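Local coordinates for protein molybdopterin adenylyltransferase (Pyrococcus furiosus, PDB 4LHB) that catalyses the ATP-dependent adenylylation of molybdopterin, a step in the biosynthesis of the molybdenum cofactor, at residues T30-D40 with L62-D73. Numbering follows the deposited sequence.
Sequences TFKFGVITVSD and LGEHVYYKIVPD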
loop_
_atom_site.group_PDB
_atom_site.type_symbol
_atom_site.label_atom_id
_atom_site.label_comp_id
_atom_site.label_asym_id
_atom_site.label_seq_id
_atom_site.Cartn_x
_atom_site.Cartn_y
_atom_site.Cartn_z
ATOM N N THR C 30 -14.425 -32.326 8.646
ATOM C CA THR C 30 -15.075 -31.163 9.294
ATOM C C THR C 30 -14.091 -30.117 9.898
ATOM O O THR C 30 -12.970 -30.436 10.274
ATOM C CB THR C 30 -15.975 -31.638 10.419
ATOM O OG1 THR C 30 -16.794 -30.536 10.870
ATOM C CG2 THR C 30 -15.102 -32.265 11.535
ATOM N N PHE C 31 -14.558 -28.888 10.067
ATOM C CA PHE C 31 -13.712 -27.805 10.613
ATOM C C PHE C 31 -14.131 -27.314 12.003
ATOM O O PHE C 31 -15.243 -27.567 12.496
ATOM C CB PHE C 31 -13.761 -26.609 9.665
ATOM C CG PHE C 31 -15.125 -26.051 9.517
ATOM C CD1 PHE C 31 -15.561 -25.020 10.343
ATOM C CD2 PHE C 31 -15.982 -26.575 8.604
ATOM C CE1 PHE C 31 -16.843 -24.496 10.222
ATOM C CE2 PHE C 31 -17.277 -26.067 8.483
ATOM C CZ PHE C 31 -17.718 -25.023 9.292
ATOM N N LYS C 32 -13.238 -26.552 12.603
ATOM C CA LYS C 32 -13.556 -25.877 13.846
ATOM C C LYS C 32 -13.831 -24.404 13.553
ATOM O O LYS C 32 -13.248 -23.834 12.637
ATOM C CB LYS C 32 -12.425 -26.081 14.836
ATOM C CG LYS C 32 -12.405 -27.481 15.408
ATOM C CD LYS C 32 -10.998 -27.997 15.603
ATOM C CE LYS C 32 -10.986 -29.231 16.516
ATOM N NZ LYS C 32 -9.646 -29.537 17.107
ATOM N N PHE C 33 -14.755 -23.795 14.293
ATOM C CA PHE C 33 -14.994 -22.360 14.153
ATOM C C PHE C 33 -15.211 -21.519 15.413
ATOM O O PHE C 33 -15.599 -22.022 16.485
ATOM C CB PHE C 33 -16.129 -22.105 13.200
ATOM C CG PHE C 33 -17.460 -22.308 13.788
ATOM C CD1 PHE C 33 -18.238 -21.220 14.174
ATOM C CD2 PHE C 33 -17.977 -23.589 13.940
ATOM C CE1 PHE C 33 -19.514 -21.403 14.697
ATOM C CE2 PHE C 33 -19.249 -23.778 14.470
ATOM C CZ PHE C 33 -20.025 -22.683 14.846
ATOM N N GLY C 34 -14.918 -20.223 15.239
ATOM C CA GLY C 34 -15.063 -19.210 16.269
ATOM C C GLY C 34 -15.979 -18.116 15.775
ATOM O O GLY C 34 -16.132 -17.908 14.571
ATOM N N VAL C 35 -16.606 -17.430 16.717
ATOM C CA VAL C 35 -17.471 -16.307 16.410
ATOM C C VAL C 35 -17.070 -15.156 17.333
ATOM O O VAL C 35 -16.796 -15.353 18.555
ATOM C CB VAL C 35 -18.917 -16.706 16.673
ATOM C CG1 VAL C 35 -19.897 -15.624 16.294
ATOM C CG2 VAL C 35 -19.230 -17.971 15.915
ATOM N N ILE C 36 -17.002 -13.953 16.762
ATOM C CA ILE C 36 -16.702 -12.739 17.539
ATOM C C ILE C 36 -17.716 -11.668 17.164
ATOM O O ILE C 36 -17.804 -11.264 16.011
ATOM C CB ILE C 36 -15.276 -12.253 17.280
ATOM C CG1 ILE C 36 -14.267 -13.325 17.714
ATOM C CG2 ILE C 36 -15.029 -10.957 18.028
ATOM C CD1 ILE C 36 -12.855 -13.259 17.094
ATOM N N THR C 37 -18.519 -11.213 18.108
ATOM C CA THR C 37 -19.416 -10.111 17.764
ATOM C C THR C 37 -18.742 -8.841 18.297
ATOM O O THR C 37 -18.284 -8.815 19.426
ATOM C CB THR C 37 -20.879 -10.322 18.272
ATOM O OG1 THR C 37 -21.042 -9.733 19.550
ATOM C CG2 THR C 37 -21.214 -11.762 18.390
ATOM N N VAL C 38 -18.588 -7.832 17.460
ATOM C CA VAL C 38 -17.956 -6.608 17.921
ATOM C C VAL C 38 -18.994 -5.466 18.059
ATOM O O VAL C 38 -19.636 -5.038 17.069
ATOM C CB VAL C 38 -16.678 -6.249 17.098
ATOM C CG1 VAL C 38 -16.156 -7.461 16.299
ATOM C CG2 VAL C 38 -16.870 -5.041 16.221
ATOM N N SER C 39 -19.165 -5.016 19.315
ATOM C CA SER C 39 -20.238 -4.079 19.703
ATOM C C SER C 39 -19.938 -3.416 21.053
ATOM O O SER C 39 -19.896 -4.095 22.100
ATOM C CB SER C 39 -21.595 -4.809 19.831
ATOM O OG SER C 39 -22.701 -3.891 19.973
ATOM N N ASP C 40 -19.759 -2.095 21.037
ATOM C CA ASP C 40 -19.556 -1.360 22.286
ATOM C C ASP C 40 -20.737 -1.642 23.221
ATOM O O ASP C 40 -20.535 -2.126 24.343
ATOM C CB ASP C 40 -19.348 0.135 22.025
ATOM C CG ASP C 40 -17.897 0.485 21.689
ATOM O OD1 ASP C 40 -17.640 1.562 21.110
ATOM O OD2 ASP C 40 -16.985 -0.299 22.017
ATOM N N LEU C 62 -22.582 -27.478 10.545
ATOM C CA LEU C 62 -21.478 -27.870 9.629
ATOM C C LEU C 62 -20.077 -28.107 10.333
ATOM O O LEU C 62 -19.323 -29.032 9.976
ATOM C CB LEU C 62 -21.383 -26.804 8.531
ATOM C CG LEU C 62 -21.964 -26.876 7.096
ATOM C CD1 LEU C 62 -23.104 -27.855 6.950
ATOM C CD2 LEU C 62 -22.347 -25.509 6.517
ATOM N N GLY C 63 -19.712 -27.311 11.338
ATOM C CA GLY C 63 -18.404 -27.490 12.029
ATOM C C GLY C 63 -18.526 -27.442 13.538
ATOM O O GLY C 63 -19.558 -27.144 14.034
ATOM N N GLU C 64 -17.459 -27.713 14.263
ATOM C CA GLU C 64 -17.476 -27.763 15.706
ATOM C C GLU C 64 -17.214 -26.327 16.265
ATOM O O GLU C 64 -16.179 -25.707 15.987
ATOM C CB GLU C 64 -16.390 -28.768 16.152
ATOM C CG GLU C 64 -16.009 -28.728 17.651
ATOM C CD GLU C 64 -14.777 -29.595 18.033
ATOM O OE1 GLU C 64 -14.021 -30.079 17.136
ATOM O OE2 GLU C 64 -14.550 -29.792 19.257
ATOM N N HIS C 65 -18.144 -25.789 17.031
ATOM C CA HIS C 65 -18.001 -24.442 17.624
ATOM C C HIS C 65 -17.003 -24.486 18.697
ATOM O O HIS C 65 -17.216 -25.209 19.632
ATOM C CB HIS C 65 -19.328 -24.043 18.226
ATOM C CG HIS C 65 -19.313 -22.741 18.989
ATOM N ND1 HIS C 65 -18.548 -21.678 18.624
ATOM C CD2 HIS C 65 -20.051 -22.333 20.088
ATOM C CE1 HIS C 65 -18.789 -20.662 19.460
ATOM N NE2 HIS C 65 -19.705 -21.065 20.349
ATOM N N VAL C 66 -15.900 -23.740 18.602
ATOM C CA VAL C 66 -14.864 -23.786 19.657
ATOM C C VAL C 66 -14.619 -22.478 20.423
ATOM O O VAL C 66 -13.793 -22.448 21.322
ATOM C CB VAL C 66 -13.508 -24.268 19.088
ATOM C CG1 VAL C 66 -13.667 -25.653 18.494
ATOM C CG2 VAL C 66 -12.952 -23.280 18.051
ATOM N N TYR C 67 -15.310 -21.399 20.082
ATOM C CA TYR C 67 -15.001 -20.074 20.663
ATOM C C TYR C 67 -16.060 -19.059 20.363
ATOM O O TYR C 67 -16.503 -18.947 19.233
ATOM C CB TYR C 67 -13.681 -19.537 20.108
ATOM C CG TYR C 67 -13.184 -18.271 20.766
ATOM C CD1 TYR C 67 -12.245 -18.333 21.772
ATOM C CD2 TYR C 67 -13.651 -16.997 20.378
ATOM C CE1 TYR C 67 -11.773 -17.180 22.380
ATOM C CE2 TYR C 67 -13.200 -15.857 20.991
ATOM C CZ TYR C 67 -12.249 -15.955 21.993
ATOM O OH TYR C 67 -11.724 -14.825 22.615
ATOM N N TYR C 68 -16.422 -18.296 21.385
ATOM C CA TYR C 68 -17.333 -17.137 21.269
ATOM C C TYR C 68 -16.945 -16.003 22.271
ATOM O O TYR C 68 -16.522 -16.284 23.400
ATOM C CB TYR C 68 -18.757 -17.575 21.477
ATOM C CG TYR C 68 -19.743 -16.468 21.598
ATOM C CD1 TYR C 68 -19.940 -15.576 20.581
ATOM C CD2 TYR C 68 -20.523 -16.342 22.742
ATOM C CE1 TYR C 68 -20.879 -14.560 20.685
ATOM C CE2 TYR C 68 -21.451 -15.326 22.876
ATOM C CZ TYR C 68 -21.629 -14.434 21.849
ATOM O OH TYR C 68 -22.586 -13.463 21.989
ATOM N N LYS C 69 -17.036 -14.741 21.824
ATOM C CA LYS C 69 -16.757 -13.596 22.675
ATOM C C LYS C 69 -17.366 -12.338 22.110
ATOM O O LYS C 69 -17.438 -12.192 20.876
ATOM C CB LYS C 69 -15.274 -13.404 22.859
ATOM C CG LYS C 69 -14.948 -12.317 23.872
ATOM C CD LYS C 69 -13.708 -12.639 24.698
ATOM C CE LYS C 69 -12.948 -11.413 25.246
ATOM N NZ LYS C 69 -11.497 -11.776 25.420
ATOM N N ILE C 70 -17.854 -11.456 23.004
ATOM C CA ILE C 70 -18.429 -10.161 22.595
ATOM C C ILE C 70 -17.356 -9.221 22.986
ATOM O O ILE C 70 -16.897 -9.285 24.117
ATOM C CB ILE C 70 -19.686 -9.759 23.373
ATOM C CG1 ILE C 70 -20.650 -10.947 23.452
ATOM C CG2 ILE C 70 -20.402 -8.570 22.719
ATOM C CD1 ILE C 70 -22.108 -10.588 23.135
ATOM N N VAL C 71 -16.903 -8.391 22.063
ATOM C CA VAL C 71 -15.822 -7.426 22.363
ATOM C C VAL C 71 -16.242 -6.011 21.955
ATOM O O VAL C 71 -17.013 -5.796 21.019
ATOM C CB VAL C 71 -14.487 -7.811 21.658
ATOM C CG1 VAL C 71 -13.972 -9.167 22.138
ATOM C CG2 VAL C 71 -14.593 -7.762 20.125
ATOM N N PRO C 72 -15.742 -5.019 22.648
ATOM C CA PRO C 72 -16.013 -3.662 22.192
ATOM C C PRO C 72 -15.445 -3.364 20.788
ATOM O O PRO C 72 -14.601 -4.102 20.298
ATOM C CB PRO C 72 -15.305 -2.809 23.235
ATOM C CG PRO C 72 -14.270 -3.693 23.774
ATOM C CD PRO C 72 -14.843 -5.054 23.794
ATOM N N ASP C 73 -15.895 -2.275 20.169
ATOM C CA ASP C 73 -15.421 -1.870 18.849
ATOM C C ASP C 73 -14.048 -1.274 19.024
ATOM O O ASP C 73 -13.868 -0.085 18.945
ATOM C CB ASP C 73 -16.422 -0.908 18.166
ATOM C CG ASP C 73 -16.487 -1.077 16.589
ATOM O OD1 ASP C 73 -17.522 -0.620 16.056
ATOM O OD2 ASP C 73 -15.562 -1.634 15.853
#
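Phe33 lays one face of its ring over the backbone of His65, with His65 CA 3.9 Å from the ring centroid in a CH-pi contact, while the edge of the ring meets Gly63 O. A chi1 of 79° sets this ring between its own backbone N and carbonyl carbon and swings it across to the neighbouring strand. Phe31, two residues earlier, does the same: Gly63 CA sits over its face, 3.8 Å from the centroid, where a CB would clash. Backbone hydrogen bonds join 32-38 to 64-71 as parallel neighbours, the two strands of a beta-alpha-beta crossover through helix 51-60. Val66 is the extra residue of a beta bulge, its N bonded almost straight to Phe33 O (2.7 Å).

On the face shared with Phe33, Thr37 CG2 meets the edge of the Tyr68 ring at CE1 (3.6 Å), and Tyr68 OH goes on to Asp49. On the other face, under helix 75-87, Ile36 CG2 packs on Val71 CG2 at 3.8 Å. Near the start of the strands on that face, the exposed Lys32 runs alongside Glu64 with CE 3.2 Å from OE1, although their charged ends stop short of a salt bridge.

Beyond the strands, Asp40 OD2 accepts Asp73 N (2.9 Å) from above the carboxylate plane, 57° out of it, and also binds Gln150 of the second subunit. Were Asp40 an alanine, Asp73 N and the Gln150 amide would probably lose this shared acceptor, leaving the start of the loop after strand 64-71 less firmly held. Apolar and aromatic contacts thus carry much of the side-chain packing between the two strands, whereas the Asp40 carboxylate ties that loop to the second subunit.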